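Local structure of antisigma-factor antagonist, STAS (Rhodobacter sphaeroides, 3OIZ) at residues E23-Y28 and R53-D58; A36-R41 and L70-E75. The protein probably transports sulfate or related anions across the membrane as a SulP-type protein, the part described here being its STAS domain, probably regulatory. All blocks are in the same frame, centred on the assembly; numbering follows the deposited sequence. Where two conformers were deposited one is given.

Interaction 1 of 2, residues E23-Y28 and R53-D58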
ATOM      1  N   GLU A  23      -5.706  -1.315  -6.006  0.50 22.59           N
ATOM      2  CA  GLU A  23      -6.791  -2.157  -6.563  0.50 23.88           C
ATOM      3  C   GLU A  23      -6.249  -3.273  -7.425  0.50 23.46           C
ATOM      4  O   GLU A  23      -5.212  -3.117  -8.065  0.50 24.57           O
ATOM      5  CB  GLU A  23      -7.795  -1.342  -7.382  0.50 25.13           C
ATOM      6  CG  GLU A  23      -7.174  -0.575  -8.504  0.50 26.94           C
ATOM      7  CD  GLU A  23      -6.977  -1.382  -9.798  0.50 28.03           C
ATOM      8  OE1 GLU A  23      -7.422  -2.561  -9.913  0.50 27.58           O
ATOM      9  OE2 GLU A  23      -6.348  -0.819 -10.722  0.50 30.76           O
ATOM     10  N   GLY A  24      -6.933  -4.414  -7.420  1.00 23.06           N
ATOM     11  CA  GLY A  24      -6.502  -5.539  -8.252  1.00 22.51           C
ATOM     12  C   GLY A  24      -5.792  -6.621  -7.439  1.00 22.02           C
ATOM     13  O   GLY A  24      -6.031  -6.761  -6.233  1.00 24.80           O
ATOM     14  N   GLN A  25      -4.894  -7.365  -8.082  1.00 21.81           N
ATOM     15  CA  GLN A  25      -4.363  -8.636  -7.513  1.00 21.10           C
ATOM     16  C   GLN A  25      -2.922  -8.432  -7.074  1.00 21.78           C
ATOM     17  O   GLN A  25      -2.120  -7.946  -7.863  1.00 23.01           O
ATOM     18  CB  GLN A  25      -4.365  -9.758  -8.579  1.00 21.51           C
ATOM     19  CG  GLN A  25      -5.617  -9.772  -9.514  1.00 22.14           C
ATOM     20  CD  GLN A  25      -6.928  -9.743  -8.740  1.00 22.74           C
ATOM     21  OE1 GLN A  25      -7.049 -10.363  -7.665  1.00 22.19           O
ATOM     22  NE2 GLN A  25      -7.894  -8.984  -9.240  1.00 21.41           N
ATOM     23  N   LEU A  26      -2.610  -8.805  -5.830  1.00 20.80           N
ATOM     24  CA  LEU A  26      -1.244  -8.673  -5.304  1.00 19.59           C
ATOM     25  C   LEU A  26      -0.681 -10.074  -5.109  1.00 20.76           C
ATOM     26  O   LEU A  26      -1.224 -10.874  -4.310  1.00 20.51           O
ATOM     27  CB  LEU A  26      -1.223  -7.899  -3.971  1.00 19.77           C
ATOM     28  CG  LEU A  26      -1.853  -6.506  -4.119  1.00 21.51           C
ATOM     29  CD1 LEU A  26      -1.899  -5.833  -2.783  1.00 23.65           C
ATOM     30  CD2 LEU A  26      -1.071  -5.627  -5.099  1.00 25.61           C
ATOM     31  N   PHE A  27       0.360 -10.364  -5.892  1.00 21.93           N
ATOM     32  CA  PHE A  27       1.060 -11.639  -5.892  1.00 22.17           C
ATOM     33  C   PHE A  27       2.557 -11.435  -5.676  1.00 23.77           C
ATOM     34  O   PHE A  27       3.085 -10.353  -5.959  1.00 23.09           O
ATOM     35  CB  PHE A  27       0.954 -12.321  -7.274  1.00 23.92           C
ATOM     36  CG  PHE A  27      -0.396 -12.876  -7.602  1.00 26.06           C
ATOM     37  CD1 PHE A  27      -0.827 -14.097  -7.054  1.00 28.23           C
ATOM     38  CD2 PHE A  27      -1.206 -12.227  -8.528  1.00 27.82           C
ATOM     39  CE1 PHE A  27      -2.085 -14.632  -7.404  1.00 26.01           C
ATOM     40  CE2 PHE A  27      -2.444 -12.735  -8.882  1.00 25.28           C
ATOM     41  CZ  PHE A  27      -2.885 -13.942  -8.331  1.00 26.43           C
ATOM     42  N   TYR A  28       3.242 -12.482  -5.232  0.50 23.85           N
ATOM     43  CA  TYR A  28       4.659 -12.373  -4.924  0.50 26.64           C
ATOM     44  C   TYR A  28       5.479 -11.938  -6.137  0.50 27.31           C
ATOM     45  O   TYR A  28       6.506 -11.267  -5.996  0.50 28.07           O
ATOM     46  CB  TYR A  28       5.153 -13.711  -4.388  0.50 27.39           C
ATOM     47  CG  TYR A  28       5.252 -14.746  -5.460  0.50 30.27           C
ATOM     48  CD1 TYR A  28       6.389 -14.824  -6.246  0.50 33.20           C
ATOM     49  CD2 TYR A  28       4.214 -15.647  -5.694  0.50 30.95           C
ATOM     50  CE1 TYR A  28       6.505 -15.767  -7.244  0.50 35.83           C
ATOM     51  CE2 TYR A  28       4.319 -16.605  -6.707  0.50 34.64           C
ATOM     52  CZ  TYR A  28       5.471 -16.657  -7.474  0.50 35.75           C
ATOM     53  OH  TYR A  28       5.616 -17.588  -8.474  0.50 37.43           O
ATOM     54  N   ARG A  53     -10.001  -2.513  -2.169  1.00 23.23           N
ATOM     55  CA  ARG A  53     -10.329  -2.927  -3.531  1.00 23.73           C
ATOM     56  C   ARG A  53      -9.267  -3.857  -4.129  1.00 23.77           C
ATOM     57  O   ARG A  53      -9.212  -4.069  -5.354  1.00 26.13           O
ATOM     58  CB  ARG A  53     -10.608  -1.711  -4.410  1.00 24.44           C
ATOM     59  CG  ARG A  53     -11.788  -0.978  -3.804  1.00 27.40           C
ATOM     60  CD  ARG A  53     -12.338   0.073  -4.668  1.00 37.78           C
ATOM     61  NE  ARG A  53     -13.397   0.820  -3.980  1.00 43.17           N
ATOM     62  CZ  ARG A  53     -14.303   1.562  -4.624  1.00 46.27           C
ATOM     63  NH1 ARG A  53     -14.276   1.630  -5.965  1.00 48.93           N
ATOM     64  NH2 ARG A  53     -15.236   2.223  -3.947  1.00 46.92           N
ATOM     65  N   ALA A  54      -8.433  -4.429  -3.258  1.00 21.51           N
ATOM     66  CA  ALA A  54      -7.375  -5.320  -3.737  1.00 21.24           C
ATOM     67  C   ALA A  54      -7.551  -6.718  -3.149  1.00 20.42           C
ATOM     68  O   ALA A  54      -8.291  -6.901  -2.175  1.00 21.43           O
ATOM     69  CB  ALA A  54      -6.005  -4.735  -3.303  1.00 20.58           C
ATOM     70  N   HIS A  55      -6.852  -7.700  -3.725  1.00 19.43           N
ATOM     71  CA  HIS A  55      -6.833  -9.067  -3.194  1.00 19.47           C
ATOM     72  C   HIS A  55      -5.380  -9.457  -2.964  1.00 19.39           C
ATOM     73  O   HIS A  55      -4.587  -9.393  -3.888  1.00 21.38           O
ATOM     74  CB  HIS A  55      -7.451 -10.058  -4.202  1.00 18.35           C
ATOM     75  CG  HIS A  55      -8.878  -9.747  -4.522  1.00 20.03           C
ATOM     76  ND1 HIS A  55      -9.867  -9.705  -3.547  1.00 20.38           N
ATOM     77  CD2 HIS A  55      -9.486  -9.433  -5.698  1.00 21.22           C
ATOM     78  CE1 HIS A  55     -11.022  -9.395  -4.122  1.00 21.73           C
ATOM     79  NE2 HIS A  55     -10.817  -9.226  -5.421  1.00 22.54           N
ATOM     80  N   ILE A  56      -5.036  -9.765  -1.721  1.00 19.87           N
ATOM     81  CA  ILE A  56      -3.693 -10.234  -1.397  1.00 20.15           C
ATOM     82  C   ILE A  56      -3.676 -11.741  -1.523  1.00 19.62           C
ATOM     83  O   ILE A  56      -4.478 -12.437  -0.855  1.00 21.82           O
ATOM     84  CB  ILE A  56      -3.298  -9.807   0.024  1.00 20.86           C
ATOM     85  CG1 ILE A  56      -3.292  -8.265   0.150  1.00 19.62           C
ATOM     86  CG2 ILE A  56      -1.918 -10.396   0.347  1.00 22.99           C
ATOM     87  CD1 ILE A  56      -3.301  -7.766   1.655  1.00 22.11           C
ATOM     88  N   TRP A  57      -2.797 -12.295  -2.369  1.00 20.50           N
ATOM     89  CA  TRP A  57      -2.898 -13.737  -2.643  1.00 20.48           C
ATOM     90  C   TRP A  57      -1.899 -14.638  -1.922  1.00 21.87           C
ATOM     91  O   TRP A  57      -2.041 -15.888  -1.941  1.00 23.83           O
ATOM     92  CB  TRP A  57      -2.782 -13.952  -4.162  1.00 20.54           C
ATOM     93  CG  TRP A  57      -4.019 -13.495  -4.868  1.00 19.80           C
ATOM     94  CD1 TRP A  57      -4.215 -12.310  -5.501  1.00 18.94           C
ATOM     95  CD2 TRP A  57      -5.264 -14.217  -4.949  1.00 19.77           C
ATOM     96  NE1 TRP A  57      -5.486 -12.261  -6.046  1.00 20.39           N
ATOM     97  CE2 TRP A  57      -6.163 -13.413  -5.698  1.00 21.64           C
ATOM     98  CE3 TRP A  57      -5.687 -15.480  -4.487  1.00 19.52           C
ATOM     99  CZ2 TRP A  57      -7.478 -13.824  -5.992  1.00 21.76           C
ATOM    100  CZ3 TRP A  57      -7.012 -15.895  -4.755  1.00 21.35           C
ATOM    101  CH2 TRP A  57      -7.894 -15.065  -5.507  1.00 23.28           C
ATOM    102  N   ASP A  58      -0.874 -14.037  -1.315  1.00 21.36           N
ATOM    103  CA  ASP A  58       0.164 -14.832  -0.689  1.00 21.34           C
ATOM    104  C   ASP A  58       0.866 -14.066   0.411  1.00 21.87           C
ATOM    105  O   ASP A  58       0.687 -12.831   0.561  1.00 19.91           O
ATOM    106  CB  ASP A  58       1.180 -15.357  -1.743  1.00 21.38           C
ATOM    107  CG  ASP A  58       1.715 -14.253  -2.669  1.00 22.06           C
ATOM    108  OD1 ASP A  58       2.181 -13.196  -2.174  1.00 23.99           O
ATOM    109  OD2 ASP A  58       1.734 -14.489  -3.906  1.00 23.43           O
TER

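Interaction 2 of 2, residues A36-R41 and L70-E75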
ATOM      1  N   ALA A  36       7.522  -0.025  -5.724  1.00 26.90           N
ATOM      2  CA  ALA A  36       7.874   1.122  -6.531  1.00 28.00           C
ATOM      3  C   ALA A  36       6.729   2.107  -6.667  1.00 28.42           C
ATOM      4  O   ALA A  36       6.949   3.253  -7.137  1.00 29.23           O
ATOM      5  CB  ALA A  36       8.297   0.662  -7.880  1.00 29.66           C
ATOM      6  N   ALA A  37       5.522   1.672  -6.288  1.00 27.95           N
ATOM      7  CA  ALA A  37       4.350   2.559  -6.338  1.00 28.02           C
ATOM      8  C   ALA A  37       4.363   3.687  -5.292  1.00 28.29           C
ATOM      9  O   ALA A  37       3.647   4.690  -5.441  1.00 29.74           O
ATOM     10  CB  ALA A  37       3.071   1.771  -6.240  1.00 29.08           C
ATOM     11  N   PHE A  38       5.159   3.542  -4.242  1.00 27.32           N
ATOM     12  CA  PHE A  38       5.083   4.477  -3.100  1.00 27.12           C
ATOM     13  C   PHE A  38       6.283   5.442  -3.076  1.00 28.37           C
ATOM     14  O   PHE A  38       7.419   5.065  -3.383  1.00 29.58           O
ATOM     15  CB  PHE A  38       5.017   3.682  -1.779  1.00 26.50           C
ATOM     16  CG  PHE A  38       3.850   2.755  -1.712  1.00 24.83           C
ATOM     17  CD1 PHE A  38       2.611   3.219  -1.274  1.00 21.93           C
ATOM     18  CD2 PHE A  38       3.982   1.413  -2.070  1.00 27.13           C
ATOM     19  CE1 PHE A  38       1.492   2.361  -1.222  1.00 24.47           C
ATOM     20  CE2 PHE A  38       2.873   0.538  -2.035  1.00 25.25           C
ATOM     21  CZ  PHE A  38       1.629   0.999  -1.604  1.00 24.45           C
ATOM     22  N   ASP A  39       6.038   6.681  -2.686  1.00 28.01           N
ATOM     23  CA  ASP A  39       7.121   7.636  -2.494  1.00 29.08           C
ATOM     24  C   ASP A  39       7.394   7.734  -0.993  1.00 28.54           C
ATOM     25  O   ASP A  39       6.764   8.535  -0.273  1.00 29.15           O
ATOM     26  CB  ASP A  39       6.700   9.006  -3.026  1.00 29.72           C
ATOM     27  CG  ASP A  39       7.765  10.084  -2.799  1.00 33.40           C
ATOM     28  OD1 ASP A  39       8.871   9.754  -2.280  1.00 34.88           O
ATOM     29  OD2 ASP A  39       7.489  11.280  -3.119  1.00 38.41           O
ATOM     30  N   PHE A  40       8.333   6.923  -0.519  1.00 29.03           N
ATOM     31  CA  PHE A  40       8.602   6.826   0.908  1.00 29.67           C
ATOM     32  C   PHE A  40       9.281   8.082   1.457  1.00 30.92           C
ATOM     33  O   PHE A  40       9.228   8.339   2.666  1.00 32.90           O
ATOM     34  CB  PHE A  40       9.434   5.566   1.202  1.00 29.06           C
ATOM     35  CG  PHE A  40       8.729   4.287   0.839  1.00 27.97           C
ATOM     36  CD1 PHE A  40       7.567   3.876   1.511  1.00 26.26           C
ATOM     37  CD2 PHE A  40       9.196   3.508  -0.208  1.00 29.94           C
ATOM     38  CE1 PHE A  40       6.898   2.702   1.144  1.00 24.85           C
ATOM     39  CE2 PHE A  40       8.551   2.327  -0.565  1.00 28.67           C
ATOM     40  CZ  PHE A  40       7.402   1.922   0.108  1.00 25.81           C
ATOM     41  N   ARG A  41       9.874   8.886   0.587  1.00 32.72           N
ATOM     42  CA  ARG A  41      10.668  10.029   1.070  1.00 34.86           C
ATOM     43  C   ARG A  41       9.879  11.317   1.231  1.00 34.10           C
ATOM     44  O   ARG A  41      10.404  12.289   1.770  1.00 34.50           O
ATOM     45  CB  ARG A  41      11.917  10.250   0.202  1.00 37.45           C
ATOM     46  CG  ARG A  41      12.860   9.027   0.200  1.00 42.15           C
ATOM     47  CD  ARG A  41      14.290   9.337  -0.288  1.00 51.91           C
ATOM     48  NE  ARG A  41      14.398  10.113  -1.539  1.00 59.72           N
ATOM     49  CZ  ARG A  41      13.647   9.961  -2.638  1.00 62.39           C
ATOM     50  NH1 ARG A  41      12.688   9.032  -2.717  1.00 65.01           N
ATOM     51  NH2 ARG A  41      13.860  10.756  -3.684  1.00 64.39           N
ATOM     52  N   LEU A  70       6.068  -0.152   7.197  1.00 22.17           N
ATOM     53  CA  LEU A  70       7.241   0.094   8.021  1.00 23.17           C
ATOM     54  C   LEU A  70       8.092   1.240   7.455  1.00 23.67           C
ATOM     55  O   LEU A  70       8.536   2.111   8.219  1.00 24.72           O
ATOM     56  CB  LEU A  70       8.095  -1.183   8.123  1.00 23.11           C
ATOM     57  CG  LEU A  70       9.351  -1.083   8.993  1.00 25.72           C
ATOM     58  CD1 LEU A  70       8.979  -0.595  10.407  1.00 29.99           C
ATOM     59  CD2 LEU A  70      10.009  -2.430   9.069  1.00 28.30           C
ATOM     60  N   LYS A  71       8.291   1.254   6.123  1.00 23.34           N
ATOM     61  CA  LYS A  71       9.113   2.298   5.500  1.00 24.67           C
ATOM     62  C   LYS A  71       8.541   3.699   5.642  1.00 24.45           C
ATOM     63  O   LYS A  71       9.313   4.663   5.908  1.00 26.22           O
ATOM     64  CB  LYS A  71       9.413   1.981   4.029  1.00 25.10           C
ATOM     65  CG  LYS A  71      10.425   0.814   3.907  1.00 28.24           C
ATOM     66  CD  LYS A  71      10.634   0.344   2.473  1.00 33.84           C
ATOM     67  CE  LYS A  71      11.208   1.416   1.625  1.00 39.44           C
ATOM     68  NZ  LYS A  71      12.626   1.122   1.306  1.00 45.49           N
ATOM     69  N   PHE A  72       7.216   3.831   5.483  1.00 23.99           N
ATOM     70  CA  PHE A  72       6.549   5.113   5.802  1.00 23.65           C
ATOM     71  C   PHE A  72       6.691   5.495   7.254  1.00 24.29           C
ATOM     72  O   PHE A  72       6.988   6.667   7.551  1.00 25.42           O
ATOM     73  CB  PHE A  72       5.073   5.096   5.415  1.00 23.03           C
ATOM     74  CG  PHE A  72       4.835   5.325   3.951  1.00 24.19           C
ATOM     75  CD1 PHE A  72       5.223   6.530   3.340  1.00 25.61           C
ATOM     76  CD2 PHE A  72       4.187   4.382   3.206  1.00 23.38           C
ATOM     77  CE1 PHE A  72       4.950   6.758   1.986  1.00 24.82           C
ATOM     78  CE2 PHE A  72       3.927   4.597   1.833  1.00 23.37           C
ATOM     79  CZ  PHE A  72       4.303   5.771   1.236  1.00 25.58           C
ATOM     80  N   ARG A  73       6.557   4.524   8.159  1.00 23.36           N
ATOM     81  CA  ARG A  73       6.707   4.832   9.593  1.00 24.29           C
ATOM     82  C   ARG A  73       8.115   5.299   9.930  1.00 25.79           C
ATOM     83  O   ARG A  73       8.301   6.223  10.723  1.00 26.76           O
ATOM     84  CB  ARG A  73       6.304   3.611  10.444  1.00 23.38           C
ATOM     85  CG  ARG A  73       4.773   3.398  10.439  1.00 23.72           C
ATOM     86  CD  ARG A  73       4.360   2.269  11.382  1.00 26.11           C
ATOM     87  NE  ARG A  73       2.905   2.196  11.467  1.00 26.89           N
ATOM     88  CZ  ARG A  73       2.213   1.065  11.575  1.00 25.25           C
ATOM     89  NH1 ARG A  73       2.841  -0.124  11.627  1.00 27.06           N
ATOM     90  NH2 ARG A  73       0.880   1.116  11.600  1.00 26.42           N
ATOM     91  N   ARG A  74       9.116   4.683   9.310  1.00 26.40           N
ATOM     92  CA  ARG A  74      10.505   5.055   9.576  1.00 29.69           C
ATOM     93  C   ARG A  74      10.850   6.415   9.026  1.00 30.36           C
ATOM     94  O   ARG A  74      11.836   7.009   9.450  1.00 30.65           O
ATOM     95  CB  ARG A  74      11.441   4.050   8.944  1.00 30.65           C
ATOM     96  CG  ARG A  74      11.421   2.767   9.660  1.00 34.87           C
ATOM     97  CD  ARG A  74      12.328   1.794   9.031  1.00 41.58           C
ATOM     98  NE  ARG A  74      12.661   0.766  10.007  1.00 47.84           N
ATOM     99  CZ  ARG A  74      13.078  -0.454   9.685  1.00 50.76           C
ATOM    100  NH1 ARG A  74      13.203  -0.795   8.400  1.00 51.05           N
ATOM    101  NH2 ARG A  74      13.354  -1.333  10.648  1.00 51.60           N
ATOM    102  N   GLU A  75      10.041   6.893   8.087  1.00 30.60           N
ATOM    103  CA  GLU A  75      10.220   8.223   7.508  1.00 32.05           C
ATOM    104  C   GLU A  75       9.414   9.272   8.290  1.00 32.64           C
ATOM    105  O   GLU A  75       9.433  10.463   7.946  1.00 34.48           O
ATOM    106  CB  GLU A  75       9.901   8.207   6.009  1.00 32.63           C
ATOM    107  CG  GLU A  75      11.007   7.609   5.155  1.00 33.45           C
ATOM    108  CD  GLU A  75      12.195   8.577   4.950  1.00 38.73           C
ATOM    109  OE1 GLU A  75      12.129   9.738   5.380  1.00 39.60           O
ATOM    110  OE2 GLU A  75      13.197   8.195   4.333  1.00 43.95           O
TER

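Interaction 1 of 2, residues E23-Y28 and R53-D58
A two-stranded parallel ribbon of the STAS fold forms where strands 25-26 and 54-56 run on past corners at Gly24 and Arg53, just beyond the ends of two neighbouring strands of the main sheet. Its backbone ladder is tight. Gly24 O accepts from His55 N, Leu26 N donates to His55 O at 2.8 Å, and Leu26 O takes Trp57 N, each donor lying nearly along the C=O axis. At phi 103°, a CB on Gly24 would jam against the preceding carbonyl oxygen. On the buried face, Leu26 CD1 rests 4.1 Å from Ile56 CG1 and near Ala54 CB, while helices 59-74 and 84-88 pack against Ile56. The other face carries Gln25 and His55, partly exposed; at its start the exposed Glu23 and Arg53 send their ends away, and Trp57 follows just past the strand. Phe27 lies over the Trp57 five-membered ring in an offset stack, planes 9° and centroids 4.2 Å apart. Bent at chi2 (-51°), Gln25 brings OE1 to the indole edge, where Trp57 NE1 meets an in-plane lone pair at 2.9 Å. Asp58, the N-cap of helix 59-74, bonds Ser61 OG through OD1; the syn lone pair of its OD2 receives Tyr28 N at 2.8 Å.

Interaction 2 of 2, residues A36-R41 and L70-E75
An aromatic cluster joins the loop after helix 31-36 to the last turn of helix 59-74, and the contact between them is made by van der Waals and ring interactions. Phe40 and Phe72 are its centre. The Phe40 ring presents its edge to the face of Phe72 in an edge-to-face pair, centroids 4.8 Å apart and planes at 57°, with Phe40 CD1 standing over the middle of the Phe72 ring. The two side chains cross at about a right angle. Lys71, one residue earlier on the helix, bends at chi3 (63°), which brings its CE over one face of Phe40 in a CH-pi contact, 3.8 Å from the ring centroid. Phe38 CB lies against the opposite face of Phe40, which is thus held between the lysine's aliphatic chain and its own loop. Phe38 also reaches the rim of Phe72, its CD1 3.6 Å from Phe72 CE2 and in the plane of that ring. Deeper in, Phe38 packs on Ile49 and Phe72 on Val47, both of strand 46-51, while Met35 touches Phe40 and Lys71 from helix 31-36. At the exposed end Glu75 folds against the loop backbone, its CG 3.1 Å from Phe40 O. Asp39 OD1, met from above its carboxylate plane, accepts from Arg41 N at 3.2 Å, which closes an Asx turn. Aromatic side chains from a loop and a helix end thus meet over the central sheet, as expected of the layered alpha/beta STAS domain.

Interactions 1 and 2 lie on opposite sides of the chain's centre, with their own centres about 19 Å apart and their nearest atoms about 8 Å apart, so they do not touch. Along the chain their segments alternate: 23-28, 36-41, 53-58, 70-75. Helix 31-36 connects the first segments of the two contacts, and helix 59-74 the second, starting just after Asp58 and finishing in the aromatic cluster. Each helix therefore has one contact near its start and the other at or beyond its end. Strand 46-51 of the main sheet leads toward 53-58 and backs the cluster, so both contacts belong to the same STAS domain, one toward each end of these helices.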